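Long-range contacts in type 2A phosphatase-associated protein 42 (Saccharomyces cerevisiae, PDB 2V0P), which binds the catalytic subunits of type 2A-like protein phosphatases, inhibits SIT4 and takes part in TOR signalling, here as its all-helical N-terminal domain: residues P141-Y147 / E220-F224; K100-L104 / E225-S230; Q7-I11 / K41-L45; Y15-E20 / L81-R85; K179-E184 / E202-R207. One frame throughout, in Å; residues are numbered along the deposited sequence. Where two conformers were deposited one is given.

Contact 1 of 5, residues P141-Y147 / E220-F224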
# COMPACT_ATOMS: atom_id res chain seq x y z
N PRO A 141 -16.15 1.76 -5.86
CA PRO A 141 -15.39 2.99 -5.64
C PRO A 141 -13.89 2.68 -5.70
O PRO A 141 -13.46 1.61 -5.26
CB PRO A 141 -15.74 3.36 -4.22
CG PRO A 141 -16.08 2.06 -3.56
CD PRO A 141 -16.60 1.15 -4.60
N GLN A 142 -13.13 3.63 -6.22
CA GLN A 142 -11.71 3.43 -6.51
C GLN A 142 -10.88 4.41 -5.68
O GLN A 142 -11.18 5.59 -5.61
CB GLN A 142 -11.44 3.64 -8.00
CG GLN A 142 -12.17 2.70 -8.91
CD GLN A 142 -11.62 1.30 -8.83
OE1 GLN A 142 -10.45 1.05 -9.13
NE2 GLN A 142 -12.47 0.37 -8.41
N LEU A 143 -9.83 3.89 -5.05
CA LEU A 143 -8.88 4.67 -4.28
C LEU A 143 -8.24 5.75 -5.14
O LEU A 143 -7.81 6.79 -4.65
CB LEU A 143 -7.84 3.73 -3.67
CG LEU A 143 -6.88 4.12 -2.55
CD1 LEU A 143 -7.58 4.56 -1.35
CD2 LEU A 143 -6.04 2.88 -2.23
N SER A 144 -8.22 5.51 -6.44
CA SER A 144 -7.75 6.53 -7.37
C SER A 144 -8.72 7.71 -7.57
O SER A 144 -8.34 8.68 -8.20
CB SER A 144 -7.36 5.89 -8.71
OG SER A 144 -8.18 4.78 -9.03
N GLU A 145 -9.95 7.60 -7.06
CA GLU A 145 -11.00 8.64 -7.19
C GLU A 145 -11.17 9.48 -5.93
O GLU A 145 -11.82 10.54 -5.91
CB GLU A 145 -12.35 7.98 -7.53
CG GLU A 145 -12.36 7.24 -8.86
CD GLU A 145 -13.64 6.47 -9.10
OE1 GLU A 145 -14.12 5.80 -8.16
OE2 GLU A 145 -14.18 6.55 -10.20
N LEU A 146 -10.59 9.00 -4.86
CA LEU A 146 -10.71 9.60 -3.58
C LEU A 146 -9.70 10.73 -3.38
O LEU A 146 -10.02 11.75 -2.75
CB LEU A 146 -10.51 8.49 -2.57
CG LEU A 146 -10.95 8.58 -1.15
CD1 LEU A 146 -12.49 8.67 -0.97
CD2 LEU A 146 -10.37 7.35 -0.52
N TYR A 147 -8.50 10.54 -3.91
CA TYR A 147 -7.43 11.54 -3.90
C TYR A 147 -6.71 11.44 -5.23
O TYR A 147 -6.72 10.37 -5.86
CB TYR A 147 -6.43 11.27 -2.79
CG TYR A 147 -6.94 11.36 -1.36
CD1 TYR A 147 -7.12 10.22 -0.61
CD2 TYR A 147 -7.20 12.59 -0.78
CE1 TYR A 147 -7.56 10.28 0.69
CE2 TYR A 147 -7.66 12.68 0.52
CZ TYR A 147 -7.84 11.53 1.24
OH TYR A 147 -8.24 11.66 2.52
N GLU A 220 -10.62 4.79 2.74
CA GLU A 220 -9.22 4.72 2.13
C GLU A 220 -8.50 3.45 2.61
O GLU A 220 -7.94 2.66 1.78
CB GLU A 220 -8.42 5.98 2.48
CG GLU A 220 -7.20 6.19 1.59
CD GLU A 220 -6.15 7.10 2.19
OE1 GLU A 220 -6.24 7.49 3.38
OE2 GLU A 220 -5.20 7.40 1.48
N GLN A 221 -8.53 3.23 3.91
CA GLN A 221 -7.85 2.14 4.54
C GLN A 221 -8.44 0.85 4.01
O GLN A 221 -7.70 0.01 3.64
CB GLN A 221 -7.96 2.20 6.04
CG GLN A 221 -7.69 0.91 6.73
CD GLN A 221 -6.21 0.49 6.65
OE1 GLN A 221 -5.32 1.32 6.67
NE2 GLN A 221 -5.98 -0.81 6.57
N ASN A 222 -9.76 0.75 3.91
CA ASN A 222 -10.34 -0.50 3.44
C ASN A 222 -10.10 -0.79 1.94
O ASN A 222 -9.96 -1.91 1.53
CB ASN A 222 -11.84 -0.57 3.83
CG ASN A 222 -12.07 -0.65 5.33
OD1 ASN A 222 -11.14 -0.73 6.11
ND2 ASN A 222 -13.30 -0.57 5.73
N LEU A 223 -10.08 0.23 1.11
CA LEU A 223 -9.85 0.06 -0.26
C LEU A 223 -8.38 -0.37 -0.47
O LEU A 223 -8.16 -1.30 -1.13
CB LEU A 223 -10.13 1.37 -1.00
CG LEU A 223 -11.63 1.65 -1.17
CD1 LEU A 223 -11.82 2.88 -2.07
CD2 LEU A 223 -12.32 0.46 -1.76
N PHE A 224 -7.46 0.27 0.20
CA PHE A 224 -6.04 -0.09 0.11
C PHE A 224 -5.78 -1.49 0.63
O PHE A 224 -5.12 -2.29 -0.05
CB PHE A 224 -5.22 0.86 0.92
CG PHE A 224 -3.76 0.69 0.67
CD1 PHE A 224 -3.23 1.06 -0.54
CD2 PHE A 224 -2.94 0.09 1.61
CE1 PHE A 224 -1.84 0.92 -0.80
CE2 PHE A 224 -1.56 -0.08 1.35
CZ PHE A 224 -1.03 0.35 0.17
O HOH W 1 -7.92 9.52 4.12

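Contact 2 of 5, residues K100-L104 / E225-S230. With ZN (zinc ion), chain D.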
# COMPACT_ATOMS: atom_id res chain seq x y z
N LYS A 100 -12.53 -12.17 3.58
CA LYS A 100 -12.03 -10.87 4.01
C LYS A 100 -12.32 -9.77 3.00
O LYS A 100 -12.70 -8.69 3.40
CB LYS A 100 -10.54 -10.89 4.41
CG LYS A 100 -10.09 -9.57 5.07
CD LYS A 100 -10.56 -9.47 6.51
CE LYS A 100 -10.20 -8.10 7.06
NZ LYS A 100 -11.15 -7.75 8.18
N LEU A 101 -12.21 -10.06 1.73
CA LEU A 101 -12.42 -9.10 0.67
C LEU A 101 -13.87 -8.73 0.61
O LEU A 101 -14.22 -7.56 0.45
CB LEU A 101 -11.98 -9.66 -0.68
CG LEU A 101 -10.50 -10.13 -0.85
CD1 LEU A 101 -10.29 -10.41 -2.24
CD2 LEU A 101 -9.56 -9.10 -0.34
N ILE A 102 -14.72 -9.75 0.78
CA ILE A 102 -16.15 -9.51 0.89
C ILE A 102 -16.51 -8.56 2.07
O ILE A 102 -17.17 -7.60 1.84
CB ILE A 102 -16.93 -10.81 0.99
CG1 ILE A 102 -17.01 -11.42 -0.38
CG2 ILE A 102 -18.40 -10.50 1.54
CD1 ILE A 102 -17.33 -12.91 -0.36
N TYR A 103 -16.06 -8.83 3.29
CA TYR A 103 -16.15 -7.93 4.39
C TYR A 103 -15.71 -6.48 4.08
O TYR A 103 -16.45 -5.53 4.39
CB TYR A 103 -15.44 -8.46 5.64
CG TYR A 103 -16.03 -9.78 6.13
CD1 TYR A 103 -17.40 -10.05 6.06
CD2 TYR A 103 -15.19 -10.79 6.61
CE1 TYR A 103 -17.92 -11.29 6.53
CE2 TYR A 103 -15.71 -12.01 7.05
CZ TYR A 103 -17.04 -12.27 7.00
OH TYR A 103 -17.48 -13.52 7.44
N LEU A 104 -14.57 -6.32 3.41
CA LEU A 104 -14.05 -4.97 3.18
C LEU A 104 -14.92 -4.26 2.18
O LEU A 104 -15.10 -3.08 2.33
CB LEU A 104 -12.56 -4.92 2.76
CG LEU A 104 -11.61 -5.46 3.82
CD1 LEU A 104 -10.18 -5.68 3.26
CD2 LEU A 104 -11.62 -4.70 5.10
N GLU A 225 -6.30 -1.78 1.83
CA GLU A 225 -6.20 -3.08 2.45
C GLU A 225 -6.79 -4.12 1.54
O GLU A 225 -6.12 -5.14 1.27
CB GLU A 225 -6.87 -3.10 3.82
CG GLU A 225 -6.51 -4.28 4.73
CD GLU A 225 -7.30 -4.23 6.02
OE1 GLU A 225 -7.40 -3.13 6.62
OE2 GLU A 225 -7.84 -5.27 6.46
N CYS A 226 -7.99 -3.87 0.99
CA CYS A 226 -8.57 -4.81 0.04
C CYS A 226 -7.70 -5.12 -1.21
O CYS A 226 -7.49 -6.27 -1.59
CB CYS A 226 -9.91 -4.32 -0.42
SG CYS A 226 -10.78 -5.59 -1.34
N GLU A 227 -7.24 -4.07 -1.86
CA GLU A 227 -6.38 -4.23 -2.99
C GLU A 227 -5.10 -5.02 -2.65
O GLU A 227 -4.67 -5.88 -3.42
CB GLU A 227 -6.05 -2.88 -3.56
CG GLU A 227 -7.21 -2.20 -4.24
CD GLU A 227 -6.88 -0.78 -4.69
OE1 GLU A 227 -5.79 -0.55 -5.27
OE2 GLU A 227 -7.72 0.12 -4.44
N MSE A 228 -4.53 -4.77 -1.48
CA MSE A 228 -3.31 -5.46 -1.08
C MSE A 228 -3.54 -6.95 -0.86
O MSE A 228 -2.80 -7.74 -1.40
CB MSE A 228 -2.65 -4.79 0.14
CG MSE A 228 -2.30 -3.37 -0.11
SE MSE A 228 -0.72 -3.25 -1.28
CE MSE A 228 -1.49 -2.84 -3.03
N LEU A 229 -4.57 -7.30 -0.09
CA LEU A 229 -4.92 -8.72 0.21
C LEU A 229 -5.42 -9.46 -0.99
O LEU A 229 -5.20 -10.69 -1.10
CB LEU A 229 -5.94 -8.79 1.34
CG LEU A 229 -5.58 -8.29 2.73
CD1 LEU A 229 -6.92 -8.04 3.51
CD2 LEU A 229 -4.78 -9.24 3.45
N SER A 230 -5.98 -8.74 -1.94
CA SER A 230 -6.43 -9.33 -3.20
C SER A 230 -5.27 -9.80 -4.07
O SER A 230 -5.38 -10.81 -4.76
CB SER A 230 -7.24 -8.33 -4.01
OG SER A 230 -6.39 -7.43 -4.67
ZN ZN D . -12.45 -4.28 -2.18
O HOH W 2 -9.80 -5.13 8.44

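Contact 3 of 5, residues Q7-I11 / K41-L45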
# COMPACT_ATOMS: atom_id res chain seq x y z
N GLN A 7 -31.69 0.16 22.07
CA GLN A 7 -31.08 -0.78 21.23
C GLN A 7 -29.82 -0.23 20.54
O GLN A 7 -28.78 -0.87 20.56
CB GLN A 7 -32.08 -1.29 20.23
CG GLN A 7 -33.08 -2.31 20.87
CD GLN A 7 -33.87 -3.05 19.83
OE1 GLN A 7 -34.23 -2.49 18.80
NE2 GLN A 7 -34.15 -4.31 20.09
N PHE A 8 -29.97 0.93 19.90
CA PHE A 8 -28.82 1.67 19.32
C PHE A 8 -27.73 1.99 20.27
O PHE A 8 -26.53 1.68 19.97
CB PHE A 8 -29.23 2.89 18.56
CG PHE A 8 -28.27 3.23 17.46
CD1 PHE A 8 -27.49 2.23 16.88
CD2 PHE A 8 -28.14 4.49 17.02
CE1 PHE A 8 -26.59 2.54 15.88
CE2 PHE A 8 -27.26 4.82 16.02
CZ PHE A 8 -26.49 3.86 15.45
N ASN A 9 -28.12 2.55 21.41
CA ASN A 9 -27.21 2.82 22.52
C ASN A 9 -26.43 1.60 23.02
O ASN A 9 -25.24 1.70 23.27
CB ASN A 9 -27.91 3.55 23.67
CG ASN A 9 -28.36 4.96 23.29
OD1 ASN A 9 -28.07 5.41 22.23
ND2 ASN A 9 -29.10 5.61 24.17
N ASP A 10 -27.10 0.47 23.16
CA ASP A 10 -26.41 -0.77 23.55
C ASP A 10 -25.40 -1.20 22.48
O ASP A 10 -24.32 -1.59 22.81
CB ASP A 10 -27.40 -1.90 23.86
CG ASP A 10 -28.25 -1.61 25.07
OD1 ASP A 10 -27.97 -0.62 25.79
OD2 ASP A 10 -29.21 -2.38 25.33
N ILE A 11 -25.77 -1.10 21.22
CA ILE A 11 -24.92 -1.44 20.09
C ILE A 11 -23.65 -0.58 20.15
O ILE A 11 -22.52 -1.12 20.11
CB ILE A 11 -25.66 -1.37 18.73
CG1 ILE A 11 -26.65 -2.55 18.63
CG2 ILE A 11 -24.63 -1.40 17.53
CD1 ILE A 11 -27.76 -2.42 17.68
N LYS A 41 -27.87 -7.56 15.16
CA LYS A 41 -28.69 -6.60 15.89
C LYS A 41 -28.82 -5.26 15.19
O LYS A 41 -29.90 -4.68 15.14
CB LYS A 41 -28.11 -6.33 17.27
CG LYS A 41 -28.34 -7.44 18.28
CD LYS A 41 -27.68 -7.08 19.56
CE LYS A 41 -27.82 -8.19 20.58
NZ LYS A 41 -27.09 -7.84 21.85
N LEU A 42 -27.69 -4.73 14.73
CA LEU A 42 -27.73 -3.46 14.01
C LEU A 42 -28.45 -3.56 12.67
O LEU A 42 -29.08 -2.63 12.27
CB LEU A 42 -26.33 -2.87 13.89
CG LEU A 42 -26.19 -1.47 13.27
CD1 LEU A 42 -27.03 -0.47 14.07
CD2 LEU A 42 -24.71 -1.05 13.30
N LEU A 43 -28.38 -4.69 11.99
CA LEU A 43 -29.03 -4.87 10.73
C LEU A 43 -30.55 -4.90 11.03
O LEU A 43 -31.33 -4.34 10.31
CB LEU A 43 -28.59 -6.19 10.11
CG LEU A 43 -27.19 -6.22 9.45
CD1 LEU A 43 -26.92 -7.64 9.03
CD2 LEU A 43 -27.19 -5.32 8.27
N ASN A 44 -30.91 -5.57 12.10
CA ASN A 44 -32.29 -5.68 12.51
C ASN A 44 -32.84 -4.32 12.85
O ASN A 44 -33.96 -4.01 12.48
CB ASN A 44 -32.41 -6.67 13.67
CG ASN A 44 -32.48 -8.09 13.18
OD1 ASN A 44 -32.76 -8.31 12.00
ND2 ASN A 44 -32.26 -9.06 14.07
N LEU A 45 -31.98 -3.48 13.44
CA LEU A 45 -32.33 -2.10 13.85
C LEU A 45 -32.53 -1.16 12.69
O LEU A 45 -33.58 -0.42 12.62
CB LEU A 45 -31.33 -1.59 14.86
CG LEU A 45 -31.53 -0.27 15.56
CD1 LEU A 45 -32.86 -0.29 16.32
CD2 LEU A 45 -30.37 -0.02 16.48

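Contact 4 of 5, residues Y15-E20 / L81-R85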
# COMPACT_ATOMS: atom_id res chain seq x y z
N TYR A 15 -19.65 -1.73 20.76
CA TYR A 15 -18.63 -1.26 19.85
C TYR A 15 -17.48 -0.59 20.59
O TYR A 15 -16.37 -1.05 20.50
CB TYR A 15 -19.18 -0.35 18.75
CG TYR A 15 -18.07 0.13 17.84
CD1 TYR A 15 -17.49 -0.76 16.90
CD2 TYR A 15 -17.55 1.40 17.95
CE1 TYR A 15 -16.44 -0.36 16.07
CE2 TYR A 15 -16.48 1.84 17.12
CZ TYR A 15 -15.93 0.95 16.20
OH TYR A 15 -14.90 1.36 15.40
N SER A 16 -17.77 0.47 21.36
CA SER A 16 -16.73 1.23 22.04
C SER A 16 -15.98 0.48 23.10
O SER A 16 -14.80 0.69 23.26
CB SER A 16 -17.29 2.54 22.65
OG SER A 16 -17.80 3.34 21.62
N THR A 17 -16.67 -0.38 23.83
CA THR A 17 -16.10 -1.03 24.96
C THR A 17 -15.37 -2.33 24.58
O THR A 17 -14.41 -2.70 25.22
CB THR A 17 -17.14 -1.29 26.05
OG1 THR A 17 -18.20 -2.09 25.51
CG2 THR A 17 -17.73 0.03 26.55
N LYS A 18 -15.82 -3.01 23.52
CA LYS A 18 -15.37 -4.37 23.26
C LYS A 18 -14.99 -4.67 21.83
O LYS A 18 -14.27 -5.63 21.59
CB LYS A 18 -16.42 -5.41 23.71
CG LYS A 18 -16.66 -5.44 25.17
CD LYS A 18 -17.34 -6.71 25.60
CE LYS A 18 -17.19 -6.94 27.09
NZ LYS A 18 -15.78 -7.26 27.45
N LEU A 19 -15.47 -3.91 20.87
CA LEU A 19 -15.24 -4.25 19.49
C LEU A 19 -14.30 -3.30 18.78
O LEU A 19 -13.61 -3.72 17.87
CB LEU A 19 -16.56 -4.39 18.69
CG LEU A 19 -17.55 -5.36 19.38
CD1 LEU A 19 -19.01 -5.23 18.82
CD2 LEU A 19 -17.06 -6.75 19.24
N GLU A 20 -14.29 -2.02 19.18
CA GLU A 20 -13.40 -1.05 18.56
C GLU A 20 -11.93 -1.49 18.70
O GLU A 20 -11.20 -1.54 17.72
CB GLU A 20 -13.56 0.33 19.14
CG GLU A 20 -12.88 1.38 18.29
CD GLU A 20 -13.24 2.80 18.69
OE1 GLU A 20 -13.95 2.98 19.72
OE2 GLU A 20 -12.83 3.73 17.97
N LEU A 81 -18.00 0.27 10.34
CA LEU A 81 -17.02 0.03 11.33
C LEU A 81 -17.00 -1.46 11.82
O LEU A 81 -15.94 -2.08 12.00
CB LEU A 81 -17.22 0.94 12.49
CG LEU A 81 -16.99 2.43 12.36
CD1 LEU A 81 -17.34 3.03 13.67
CD2 LEU A 81 -15.52 2.70 11.97
N LEU A 82 -18.18 -2.02 12.03
CA LEU A 82 -18.25 -3.38 12.54
C LEU A 82 -17.87 -4.40 11.49
O LEU A 82 -17.12 -5.29 11.80
CB LEU A 82 -19.67 -3.69 13.06
CG LEU A 82 -20.13 -2.81 14.22
CD1 LEU A 82 -21.65 -2.91 14.28
CD2 LEU A 82 -19.62 -3.26 15.46
N ILE A 83 -18.41 -4.28 10.29
CA ILE A 83 -18.14 -5.19 9.21
C ILE A 83 -16.64 -5.22 8.83
O ILE A 83 -16.10 -6.25 8.60
CB ILE A 83 -19.00 -4.87 7.99
CG1 ILE A 83 -20.49 -5.04 8.34
CG2 ILE A 83 -18.67 -5.87 6.84
CD1 ILE A 83 -21.35 -4.72 7.31
N SER A 84 -15.97 -4.08 8.83
CA SER A 84 -14.55 -4.10 8.42
C SER A 84 -13.70 -4.98 9.35
O SER A 84 -12.57 -5.36 9.00
CB SER A 84 -14.01 -2.67 8.37
OG SER A 84 -13.91 -2.15 9.65
N ARG A 85 -14.28 -5.35 10.51
CA ARG A 85 -13.58 -6.04 11.54
C ARG A 85 -13.82 -7.60 11.54
O ARG A 85 -13.17 -8.29 12.27
CB ARG A 85 -13.93 -5.44 12.90
CG ARG A 85 -13.19 -4.21 13.30
CD ARG A 85 -13.91 -3.42 14.37
NE ARG A 85 -13.08 -2.30 14.81
CZ ARG A 85 -12.94 -1.15 14.16
NH1 ARG A 85 -13.63 -0.91 13.06
NH2 ARG A 85 -12.12 -0.22 14.62

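Contact 5 of 5, residues K179-E184 / E202-R207. With ZN (zinc ion), chain C.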
# COMPACT_ATOMS: atom_id res chain seq x y z
N LYS A 179 -14.40 20.52 17.99
CA LYS A 179 -15.75 21.05 18.20
C LYS A 179 -16.66 20.00 18.86
O LYS A 179 -17.38 20.31 19.82
CB LYS A 179 -16.35 21.59 16.90
CG LYS A 179 -15.84 22.97 16.51
CD LYS A 179 -16.00 23.25 15.01
CE LYS A 179 -17.46 23.56 14.62
NZ LYS A 179 -17.60 23.95 13.17
N LEU A 180 -16.58 18.77 18.40
CA LEU A 180 -17.32 17.65 19.01
C LEU A 180 -16.92 17.40 20.47
O LEU A 180 -17.75 17.24 21.36
CB LEU A 180 -17.14 16.39 18.17
CG LEU A 180 -17.73 15.08 18.71
CD1 LEU A 180 -19.19 15.26 19.07
CD2 LEU A 180 -17.57 14.02 17.72
N HIS A 181 -15.61 17.40 20.71
CA HIS A 181 -15.06 17.27 22.03
C HIS A 181 -15.61 18.35 22.99
O HIS A 181 -16.15 18.00 24.04
CB HIS A 181 -13.52 17.30 21.94
CG HIS A 181 -12.81 16.88 23.18
ND1 HIS A 181 -13.26 15.86 23.99
CD2 HIS A 181 -11.67 17.34 23.75
CE1 HIS A 181 -12.43 15.71 25.01
NE2 HIS A 181 -11.46 16.59 24.88
N CYS A 182 -15.48 19.63 22.64
CA CYS A 182 -15.94 20.70 23.57
C CYS A 182 -17.49 20.56 23.83
O CYS A 182 -17.94 20.74 24.96
CB CYS A 182 -15.42 22.14 23.19
SG CYS A 182 -14.05 23.12 24.30
N LEU A 183 -18.26 20.18 22.82
CA LEU A 183 -19.71 19.86 22.96
C LEU A 183 -20.02 18.73 23.93
O LEU A 183 -20.77 18.94 24.88
CB LEU A 183 -20.37 19.62 21.62
CG LEU A 183 -20.72 20.84 20.79
CD1 LEU A 183 -21.04 20.47 19.37
CD2 LEU A 183 -21.84 21.66 21.40
N GLU A 184 -19.39 17.59 23.76
CA GLU A 184 -19.52 16.49 24.71
C GLU A 184 -19.22 16.91 26.16
O GLU A 184 -19.94 16.51 27.07
CB GLU A 184 -18.65 15.29 24.30
CG GLU A 184 -19.13 14.59 23.05
CD GLU A 184 -18.10 13.64 22.46
OE1 GLU A 184 -16.92 13.73 22.83
OE2 GLU A 184 -18.48 12.80 21.60
N GLU A 202 -27.26 19.91 18.70
CA GLU A 202 -26.00 20.35 18.13
C GLU A 202 -24.94 19.25 18.24
O GLU A 202 -24.25 18.98 17.30
CB GLU A 202 -25.55 21.63 18.84
CG GLU A 202 -24.17 22.12 18.44
CD GLU A 202 -23.81 23.45 19.08
OE1 GLU A 202 -24.19 23.66 20.26
OE2 GLU A 202 -23.15 24.28 18.42
N LEU A 203 -24.84 18.64 19.41
CA LEU A 203 -23.95 17.52 19.62
C LEU A 203 -24.16 16.35 18.62
O LEU A 203 -23.20 15.81 18.07
CB LEU A 203 -24.03 17.07 21.07
CG LEU A 203 -23.36 15.80 21.57
CD1 LEU A 203 -21.88 15.87 21.24
CD2 LEU A 203 -23.58 15.62 23.07
N TYR A 204 -25.42 15.96 18.41
CA TYR A 204 -25.75 14.90 17.53
C TYR A 204 -25.37 15.17 16.09
O TYR A 204 -24.87 14.28 15.43
CB TYR A 204 -27.23 14.52 17.66
CG TYR A 204 -27.59 13.96 19.00
CD1 TYR A 204 -26.60 13.48 19.86
CD2 TYR A 204 -28.91 13.84 19.39
CE1 TYR A 204 -26.93 12.93 21.12
CE2 TYR A 204 -29.25 13.31 20.63
CZ TYR A 204 -28.27 12.84 21.48
OH TYR A 204 -28.63 12.29 22.70
N LEU A 205 -25.64 16.36 15.63
CA LEU A 205 -25.24 16.84 14.32
C LEU A 205 -23.73 16.90 14.18
O LEU A 205 -23.27 16.56 13.15
CB LEU A 205 -25.84 18.17 13.98
CG LEU A 205 -27.37 18.12 13.82
CD1 LEU A 205 -27.92 19.49 13.86
CD2 LEU A 205 -27.75 17.41 12.54
N MSE A 206 -23.03 17.42 15.18
CA MSE A 206 -21.55 17.50 15.17
C MSE A 206 -20.98 16.09 15.17
O MSE A 206 -19.90 15.82 14.61
CB MSE A 206 -21.02 18.30 16.36
CG MSE A 206 -19.51 18.65 16.27
SE MSE A 206 -19.15 19.79 14.71
CE MSE A 206 -20.09 21.42 15.26
N ARG A 207 -21.65 15.19 15.87
CA ARG A 207 -21.19 13.85 15.91
C ARG A 207 -21.26 13.24 14.46
O ARG A 207 -20.28 12.69 13.95
CB ARG A 207 -21.92 13.10 17.01
CG ARG A 207 -21.61 11.64 17.13
CD ARG A 207 -22.20 11.13 18.43
NE ARG A 207 -21.47 11.70 19.56
CZ ARG A 207 -21.98 11.92 20.77
NH1 ARG A 207 -23.25 11.63 21.05
NH2 ARG A 207 -21.20 12.44 21.70
ZN ZN C . -12.97 22.47 24.95

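Contact 1 of 5, residues P141-Y147 / E220-F224
Leu143 puts its two methyl groups on two residues of helix 199-231. CD1 touches Glu220 CG at 3.4 Å. Leu143 CD2 sits at the edge of the Phe224 ring, in its plane, 3.8 Å from Phe224 CD1. With CG anti to the backbone N (chi1 -165°), the fork reaches across to the helix. Leu223 answers in the other direction: its CD1 lies 3.8 Å from Pro141 O. Leu146 CD2 rests on Glu220 CB at 3.8 Å. The Glu220 chain is extended, and its carboxylate plane stands 58° from the Tyr147 ring. One water takes a bond from Tyr147 OH and gives one to Glu220 OE1, both 2.7 Å. Glu220 OE2 forms a salt bridge with Lys166. With an alanine in place of Glu220, Lys166 would probably lose its salt-bridge mate and the water its acceptor, and a gap would open beside Leu143 CD1. This is a short, weakly bonded helical turn packed on a long helix, within the TPR-like helical fold of Tap42.

Contact 2 of 5, residues K100-L104 / E225-S230
Leu101 and Leu104 supply most of the apolar contact with helix 199-231. Leu104 CD1 lies over the backbone of that helix, 3.6 Å from Cys226 N. The same methyl also meets Leu229 CD1 at 4.0 Å. Leu101 splits its branches. CD2 reaches Cys226 O and SG, the latter at 3.8 Å, while CD1 faces Ser230 CB. Leu229 CD1 also packs on Lys100 CG, so the lysine's aliphatic part joins the apolar layer.

The two segments run antiparallel, with 164° between their directions and axes 9.7 Å apart. Such side-by-side antiparallel packing is consistent with the TPR-like helical fold of Tap42, although these two helices are far apart in sequence.

The metal contact belongs to Cys226. Its SG is anti to the backbone N (chi1 -169°) and binds a zinc ion at 2.3 Å.

The polar contact lies at another part of the interface and is indirect. Lys100 NZ and Glu225 OE2 are 4.5 Å apart, too far for a salt bridge. A water links them, taking a bond from Lys100 NZ at 3.0 Å and lying 2.8 Å from Glu225 OE2. Lys100 NZ also bonds to the carbonyl oxygens of Ser84 and Arg86, and Glu225 OE1 takes a bond from Gln221. Lys154 of the second subunit packs on Glu225.

Contact 3 of 5, residues Q7-I11 / K41-L45
Ile11 packs its CD1 against Leu45 and against the backbone of helix 41-45. It is 3.7 Å from Leu45 CD2 and equally close to Leu42 N. Helices 4-19 and 29-52 form an antiparallel pair here, as in the helical hairpins of TPR-like folds. Their local directions are 151° apart, and the axes come within 10.3 Å.

Leu45 CD2 is shared by Ile11 and Phe8. On Phe8 it touches the backbone N and ring atom CD1. The Phe8 side chain stands nearly perpendicular to that of Leu45, whereas Ile11 and Leu45 lie alongside each other, pointing opposite ways. Phe8 also touches Leu42 through its ring. Leu45 CD1, the other branch, lies 4.1 Å from Gln7 CB.

Torsions explain how these groups meet. Ile11 has CG1 anti to its carbonyl carbon (chi1 -72°), and chi2 is extended, which carries CD1 straight across. Lys41 adds its CB to the far side of that methyl. Its long extended chain leaves the apolar patch.

Further out, helix 75-83 covers Leu42 with Tyr78, Leu79 and Leu82. Leu42 is thus held between two helices. No hydrogen bond crosses between the two segments; the contact is apolar packing. Leu42 CD1 meets the Phe8 ring obliquely, 3.5 Å from CE1.

Contact 4 of 5, residues Y15-E20 / L81-R85
Tyr15 and Leu82 are the closest pair of backbone positions, with CA atoms 7.6 Å apart. The 15-20 segment makes a wider pi-type turn: Tyr15 O accepts from both Leu19 N and Glu20 N. In the other segment 81-83 is helical, and Arg85 lies in the loop beyond.

Tyr15 has CG anti to N (chi1 179°), which sends its ring across to the other helix. Leu82 CD2 meets ring atom CD1 at 3.6 Å, and Leu81 CD1 meets CZ at the same distance. Leu19 CD1 packs on that Leu82 methyl too.

Tyr15 OH lies over one face of the Arg85 guanidinium, 3.1 Å above its plane. The two planes are 76° apart, and the poor angle rules out a hydrogen bond. The edge of the guanidinium does the bonding. Arg85 NH1 donates to Leu81 O at 2.8 Å, and NH2 gives a weak bond to Glu20 O at 3.5 Å.

A leucine replacing Arg85 would probably cost Leu81 O and Glu20 O this donor and leave the hydroxyl of Tyr15 without the flat group beneath it. Arg85 also packs on Tyr31 of helix 29-52 and on Lys154 of the second subunit. The contact joins the first and third helices of the chain in an all-helical, TPR-like fold.

Contact 5 of 5, residues K179-E184 / E202-R207
Leu183 and Met206, a selenomethionine, stand roughly perpendicular to each other, with Leu183 CD1 3.7 Å from Met206 CB. Leu180 and Leu203 are turned likewise, and their CD1 methyls meet at 3.5 Å. Leu203 CD1 also lies against Glu184 CG.

Met206 is bent at both chi2 and chi3. Its CG packs on the backbone of Leu180, while the bends bring SE and CE to Lys179. Lys179 CE and Met206 CE are tight, at 3.5 Å.

On one flank, Glu184 and Arg207 form a salt bridge. Arg207 NH2 donates to Glu184 OE2 at 2.7 Å with an angle of 162°. The acceptor lies close to the guanidinium plane and is reached on its anti side. The carboxylate and guanidinium planes are 40° apart. Arg207 bends at chi3 to bring NH2 there.

A zinc ion is modelled near Cys182 SG, but the bond is too short to rely on. The antiparallel segments, 151° apart, belong to helices 156-186 and 199-231. These follow each other in the chain and form a helical hairpin, consistent with the TPR-like fold. Beyond them, Leu203 packs on Leu187, and Tyr204 on the loop residues Thr67 and Ile70.

Helix 199-231 runs through contacts 1, 2 and 5, which meet different partners along its length. Contacts 3 and 4 share helix 4-19, and touch where Leu42 packs on Leu82. Contacts 1, 3 and 4 are largely buried; contacts 2 and 5 are partly buried. Contact 3 is plainly apolar. Contact 4 adds an arginine bonded to backbone oxygens. Contacts 1 and 2 each use a bridging water, and contact 5 has the only direct salt bridge between paired segments. Lys100 ties contact 2 to Ser84 of contact 4. Contacts 1, 2 and 4 also touch the second subunit, whereas contacts 3 and 5 do not. Contacts 2 and 5 lie about 33 Å apart, centre to centre.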